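Local atomic coordinates of insecticidal Delta-Endotoxin Cry8Ea1 (Bacillus Thuringiensis, PDB entry 3EB7), a protein that kills insect larvae, being toxic to those of the soil pest Holotrichia parallela, probably by inserting its helical N-terminal domain into gut-cell membranes to form pores. Residues V26-V30 / L89-Q93; Y33-I37 / Y82-L86. The contacts are given in a common frame with arbitrary orientation. Residues are numbered along the deposited sequence.

Interaction 1 (V26-V30 / L89-Q93); sequences VGPIV and LEEWQ
Both segments are alpha-helical and run nearly antiparallel, the axes of these short segments 10.8 Å apart at closest approach with a signed crossing angle of -159°. Val26 lies across from Gln93 (CA to CA 7.4 Å) and Val30 from Leu89 (7.0 Å), so one turn of each helix is matched; within them Val30 N hydrogen-bonds to Val26 O and Gln93 N to Leu89 O, both at 3.0 Å. Val26 (chi1 p) points its CA-to-CB bond at the partner helix, setting CG2 3.7 Å from Trp92 CZ3 and CG1 4.1 Å from Gln93 CG. Val30 (chi1 t) reaches three residues: its CG2 lies 4.3 Å from Leu89 CB and 3.7 Å from Gln93 OE1, its CG1 3.9 Å from Glu90 CG. Gln93, extended with chi1 and chi2 both t, lies over Gly27, whose CA is 3.8 Å from Gln93 NE2. The Trp92 indole also packs edge-to-face with Trp157 and Phe153, linking the contact to the end of helix 133-153 within the helical bundle typical of three-domain Cry toxins. Cohesion therefore comes from van der Waals packing of the valines against Trp92, Leu89 and the aliphatic part of Glu90, Gln93 contributing methylene chain and uncharged amide, without polar pairing across the segments.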
loop_
_atom_site.group_PDB
_atom_site.type_symbol
_atom_site.label_atom_id
_atom_site.label_comp_id
_atom_site.label_asym_id
_atom_site.label_seq_id
_atom_site.Cartn_x
_atom_site.Cartn_y
_atom_site.Cartn_z
ATOM N N VAL A 26 25.266 -9.870 3.563
ATOM C CA VAL A 26 24.936 -11.194 2.971
ATOM C C VAL A 26 24.027 -12.077 3.836
ATOM O O VAL A 26 23.198 -12.810 3.309
ATOM C CB VAL A 26 26.215 -12.005 2.480
ATOM C CG1 VAL A 26 27.148 -12.372 3.633
ATOM C CG2 VAL A 26 25.809 -13.270 1.713
ATOM N N GLY A 27 24.168 -12.007 5.159
ATOM C CA GLY A 27 23.355 -12.841 6.067
ATOM C C GLY A 27 21.851 -12.623 5.921
ATOM O O GLY A 27 21.102 -13.583 5.662
ATOM N N PRO A 28 21.396 -11.357 6.099
ATOM C CA PRO A 28 20.010 -10.939 5.834
ATOM C C PRO A 28 19.490 -11.309 4.431
ATOM O O PRO A 28 18.347 -11.747 4.320
ATOM C CB PRO A 28 20.069 -9.429 6.015
ATOM C CG PRO A 28 21.182 -9.242 7.044
ATOM C CD PRO A 28 22.210 -10.240 6.627
ATOM N N ILE A 29 20.332 -11.165 3.396
ATOM C CA ILE A 29 19.961 -11.436 2.020
ATOM C C ILE A 29 19.732 -12.941 1.789
ATOM O O ILE A 29 18.812 -13.335 1.060
ATOM C CB ILE A 29 20.974 -10.766 1.016
ATOM C CG1 ILE A 29 20.739 -9.249 0.973
ATOM C CG2 ILE A 29 20.915 -11.354 -0.434
ATOM C CD1 ILE A 29 21.782 -8.521 0.241
ATOM N N VAL A 30 20.535 -13.781 2.439
ATOM C CA VAL A 30 20.372 -15.236 2.310
ATOM C C VAL A 30 19.075 -15.669 2.994
ATOM O O VAL A 30 18.280 -16.439 2.431
ATOM C CB VAL A 30 21.593 -15.982 2.872
ATOM C CG1 VAL A 30 21.317 -17.495 3.023
ATOM C CG2 VAL A 30 22.778 -15.746 1.957
ATOM N N LEU A 89 24.702 -19.472 -2.893
ATOM C CA LEU A 89 24.906 -18.382 -1.935
ATOM C C LEU A 89 25.277 -18.895 -0.547
ATOM O O LEU A 89 26.047 -18.241 0.163
ATOM C CB LEU A 89 23.659 -17.524 -1.802
ATOM C CG LEU A 89 23.323 -16.538 -2.916
ATOM C CD1 LEU A 89 21.846 -16.154 -2.822
ATOM C CD2 LEU A 89 24.227 -15.299 -2.853
ATOM N N GLU A 90 24.717 -20.033 -0.138
ATOM C CA GLU A 90 24.995 -20.550 1.198
ATOM C C GLU A 90 26.400 -21.113 1.237
ATOM O O GLU A 90 27.117 -20.904 2.208
ATOM C CB GLU A 90 23.956 -21.585 1.648
ATOM C CG GLU A 90 22.588 -20.983 2.000
ATOM C CD GLU A 90 21.433 -22.011 2.029
ATOM O OE1 GLU A 90 21.598 -23.158 1.535
ATOM O OE2 GLU A 90 20.340 -21.668 2.550
ATOM N N GLU A 91 26.796 -21.793 0.158
ATOM C CA GLU A 91 28.142 -22.337 0.051
ATOM C C GLU A 91 29.209 -21.270 -0.235
ATOM O O GLU A 91 30.381 -21.477 0.061
ATOM C CB GLU A 91 28.213 -23.509 -0.939
ATOM C CG GLU A 91 27.689 -24.865 -0.377
ATOM C CD GLU A 91 28.041 -25.133 1.129
ATOM O OE1 GLU A 91 29.253 -25.193 1.475
ATOM O OE2 GLU A 91 27.095 -25.291 1.964
ATOM N N TRP A 92 28.807 -20.129 -0.793
ATOM C CA TRP A 92 29.691 -18.969 -0.894
ATOM C C TRP A 92 29.912 -18.324 0.469
ATOM O O TRP A 92 31.048 -18.022 0.827
ATOM C CB TRP A 92 29.159 -17.926 -1.889
ATOM C CG TRP A 92 29.949 -16.642 -1.920
ATOM C CD1 TRP A 92 31.289 -16.509 -2.187
ATOM C CD2 TRP A 92 29.456 -15.313 -1.700
ATOM N NE1 TRP A 92 31.664 -15.187 -2.118
ATOM C CE2 TRP A 92 30.564 -14.427 -1.832
ATOM C CE3 TRP A 92 28.199 -14.784 -1.385
ATOM C CZ2 TRP A 92 30.451 -13.041 -1.669
ATOM C CZ3 TRP A 92 28.082 -13.405 -1.215
ATOM C CH2 TRP A 92 29.207 -12.544 -1.362
ATOM N N GLN A 93 28.821 -18.119 1.211
ATOM C CA GLN A 93 28.842 -17.407 2.495
ATOM C C GLN A 93 29.782 -18.076 3.503
ATOM O O GLN A 93 30.249 -17.416 4.436
ATOM C CB GLN A 93 27.420 -17.256 3.079
ATOM C CG GLN A 93 27.324 -16.381 4.373
ATOM C CD GLN A 93 25.938 -16.420 5.096
ATOM O OE1 GLN A 93 24.981 -17.051 4.639
ATOM N NE2 GLN A 93 25.857 -15.734 6.233
#

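Interaction 2 (Y33-I37 / Y82-L86); sequences YSTLI and YQLYL
Tyr82 opens the second helical segment and faces Ile37, with their CA atoms 7.3 Å apart; at the other end Leu86 CA lies 6.9 Å from Tyr33 CA. The helices are nearly antiparallel, with a signed crossing angle of -163° and the axes of these short segments 10.6 Å apart. Tyr82 (chi1 -102°) places CE2 3.6 Å from Tyr33 CE2, while Ile37 (chi1 m, chi2 t) drives CD1 to 3.3 Å from Tyr82 O and 3.8 Å from Tyr82 CB. Gln83 starts out sideways, but its OE1 comes within 3.7 Å of Ile37 CG2. Tyr85 (chi1 t) turns its ring edge to the face of Tyr33 (chi1 m) in a T-shaped stack, with centroids 5.6 Å apart, planes at 83° and Tyr85 CE2 3.9 Å from Tyr33 CZ. Leu86 (chi1 t, chi2 p) completes the turn: its CB lies 3.9 Å from Ile37 CD1, its CD1 4.0 Å from Tyr33 CB and its CD2 4.1 Å from Ser34 CA. The hydroxyls of Tyr33 and Tyr85 both hydrogen-bond to Asp149 OD2 on helix 133-153. This is aromatic-aliphatic packing within an alpha-helical bundle: the rings and aliphatic groups join the two helices, while a shared carboxylate satisfies both buried tyrosine hydroxyls.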
loop_
_atom_site.group_PDB
_atom_site.type_symbol
_atom_site.label_atom_id
_atom_site.label_comp_id
_atom_site.label_asym_id
_atom_site.label_seq_id
_atom_site.Cartn_x
_atom_site.Cartn_y
_atom_site.Cartn_z
ATOM N N TYR A 33 15.987 -14.532 0.777
ATOM C CA TYR A 33 15.798 -15.508 -0.316
ATOM C C TYR A 33 15.214 -16.821 0.172
ATOM O O TYR A 33 14.367 -17.430 -0.493
ATOM C CB TYR A 33 17.119 -15.802 -1.047
ATOM C CG TYR A 33 17.407 -14.836 -2.158
ATOM C CD1 TYR A 33 18.518 -13.985 -2.121
ATOM C CD2 TYR A 33 16.549 -14.743 -3.233
ATOM C CE1 TYR A 33 18.769 -13.067 -3.144
ATOM C CE2 TYR A 33 16.786 -13.840 -4.260
ATOM C CZ TYR A 33 17.893 -13.002 -4.208
ATOM O OH TYR A 33 18.075 -12.139 -5.261
ATOM N N SER A 34 15.681 -17.259 1.336
ATOM C CA SER A 34 15.110 -18.435 1.976
ATOM C C SER A 34 13.573 -18.314 2.214
ATOM O O SER A 34 12.792 -19.215 1.881
ATOM C CB SER A 34 15.832 -18.702 3.284
ATOM O OG SER A 34 15.312 -19.906 3.785
ATOM N N THR A 35 13.166 -17.185 2.779
ATOM C CA THR A 35 11.761 -16.856 2.973
ATOM C C THR A 35 11.033 -16.715 1.639
ATOM O O THR A 35 9.997 -17.334 1.467
ATOM C CB THR A 35 11.609 -15.605 3.873
ATOM O OG1 THR A 35 12.135 -15.916 5.161
ATOM C CG2 THR A 35 10.183 -15.190 4.028
ATOM N N LEU A 36 11.580 -15.941 0.699
ATOM C CA LEU A 36 10.936 -15.723 -0.613
ATOM C C LEU A 36 10.695 -17.014 -1.377
ATOM O O LEU A 36 9.597 -17.238 -1.892
ATOM C CB LEU A 36 11.774 -14.803 -1.482
ATOM C CG LEU A 36 11.582 -13.271 -1.550
ATOM C CD1 LEU A 36 10.830 -12.620 -0.347
ATOM C CD2 LEU A 36 12.968 -12.639 -1.765
ATOM N N ILE A 37 11.727 -17.859 -1.442
ATOM C CA ILE A 37 11.633 -19.183 -2.068
ATOM C C ILE A 37 10.607 -20.110 -1.394
ATOM O O ILE A 37 9.879 -20.801 -2.087
ATOM C CB ILE A 37 13.003 -19.840 -2.164
ATOM C CG1 ILE A 37 13.877 -19.013 -3.134
ATOM C CG2 ILE A 37 12.888 -21.312 -2.607
ATOM C CD1 ILE A 37 15.320 -19.529 -3.336
ATOM N N TYR A 82 16.278 -21.125 -8.740
ATOM C CA TYR A 82 16.395 -20.351 -7.512
ATOM C C TYR A 82 16.899 -21.147 -6.306
ATOM O O TYR A 82 17.617 -20.587 -5.488
ATOM C CB TYR A 82 15.074 -19.677 -7.173
ATOM C CG TYR A 82 15.058 -18.206 -7.523
ATOM C CD1 TYR A 82 14.360 -17.737 -8.651
ATOM C CD2 TYR A 82 15.750 -17.271 -6.716
ATOM C CE1 TYR A 82 14.354 -16.373 -8.969
ATOM C CE2 TYR A 82 15.744 -15.932 -7.008
ATOM C CZ TYR A 82 15.048 -15.487 -8.135
ATOM O OH TYR A 82 15.057 -14.154 -8.415
ATOM N N GLN A 83 16.517 -22.428 -6.186
ATOM C CA GLN A 83 17.048 -23.304 -5.112
ATOM C C GLN A 83 18.564 -23.451 -5.226
ATOM O O GLN A 83 19.277 -23.335 -4.241
ATOM C CB GLN A 83 16.406 -24.693 -5.121
ATOM C CG GLN A 83 14.923 -24.653 -5.409
ATOM C CD GLN A 83 14.096 -25.271 -4.311
ATOM O OE1 GLN A 83 14.021 -24.737 -3.183
ATOM N NE2 GLN A 83 13.443 -26.399 -4.628
ATOM N N LEU A 84 19.027 -23.675 -6.448
ATOM C CA LEU A 84 20.432 -23.821 -6.764
ATOM C C LEU A 84 21.226 -22.529 -6.519
ATOM O O LEU A 84 22.365 -22.578 -6.067
ATOM C CB LEU A 84 20.598 -24.287 -8.211
ATOM C CG LEU A 84 19.844 -25.550 -8.625
ATOM C CD1 LEU A 84 19.908 -25.718 -10.123
ATOM C CD2 LEU A 84 20.393 -26.799 -7.928
ATOM N N TYR A 85 20.627 -21.385 -6.839
ATOM C CA TYR A 85 21.224 -20.089 -6.524
ATOM C C TYR A 85 21.277 -19.877 -5.010
ATOM O O TYR A 85 22.294 -19.443 -4.484
ATOM C CB TYR A 85 20.453 -18.967 -7.197
ATOM C CG TYR A 85 20.940 -17.583 -6.871
ATOM C CD1 TYR A 85 22.278 -17.205 -7.112
ATOM C CD2 TYR A 85 20.059 -16.619 -6.362
ATOM C CE1 TYR A 85 22.713 -15.915 -6.821
ATOM C CE2 TYR A 85 20.496 -15.315 -6.058
ATOM C CZ TYR A 85 21.810 -14.973 -6.305
ATOM O OH TYR A 85 22.236 -13.694 -6.021
ATOM N N LEU A 86 20.195 -20.195 -4.303
ATOM C CA LEU A 86 20.260 -20.144 -2.828
ATOM C C LEU A 86 21.348 -21.061 -2.248
ATOM O O LEU A 86 22.091 -20.653 -1.348
ATOM C CB LEU A 86 18.909 -20.471 -2.190
ATOM C CG LEU A 86 18.857 -20.476 -0.665
ATOM C CD1 LEU A 86 19.144 -19.077 -0.121
ATOM C CD2 LEU A 86 17.511 -21.029 -0.181
#

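How the interactions relate
From the N terminus, the chain enters helix 26-40 at the first half of interaction 1 and, two residues on, reaches that of interaction 2. It then passes through helix 47-59 and returns along helix 65-93, meeting 33-37 with 82-86 before 26-30 with 89-93. Interaction 2 thus closes the inner, 44-residue loop and interaction 1 the outer one of 58 residues, as expected for two contacts about two turns apart along one antiparallel helix pair. Their centres are 10 Å apart and the packing is continuous, Leu89 CD1 lying 4.0 Å from Tyr33 CD1. Helices 99-119 and 133-153 touch both contacts, tying the pair into the N-terminal helical domain.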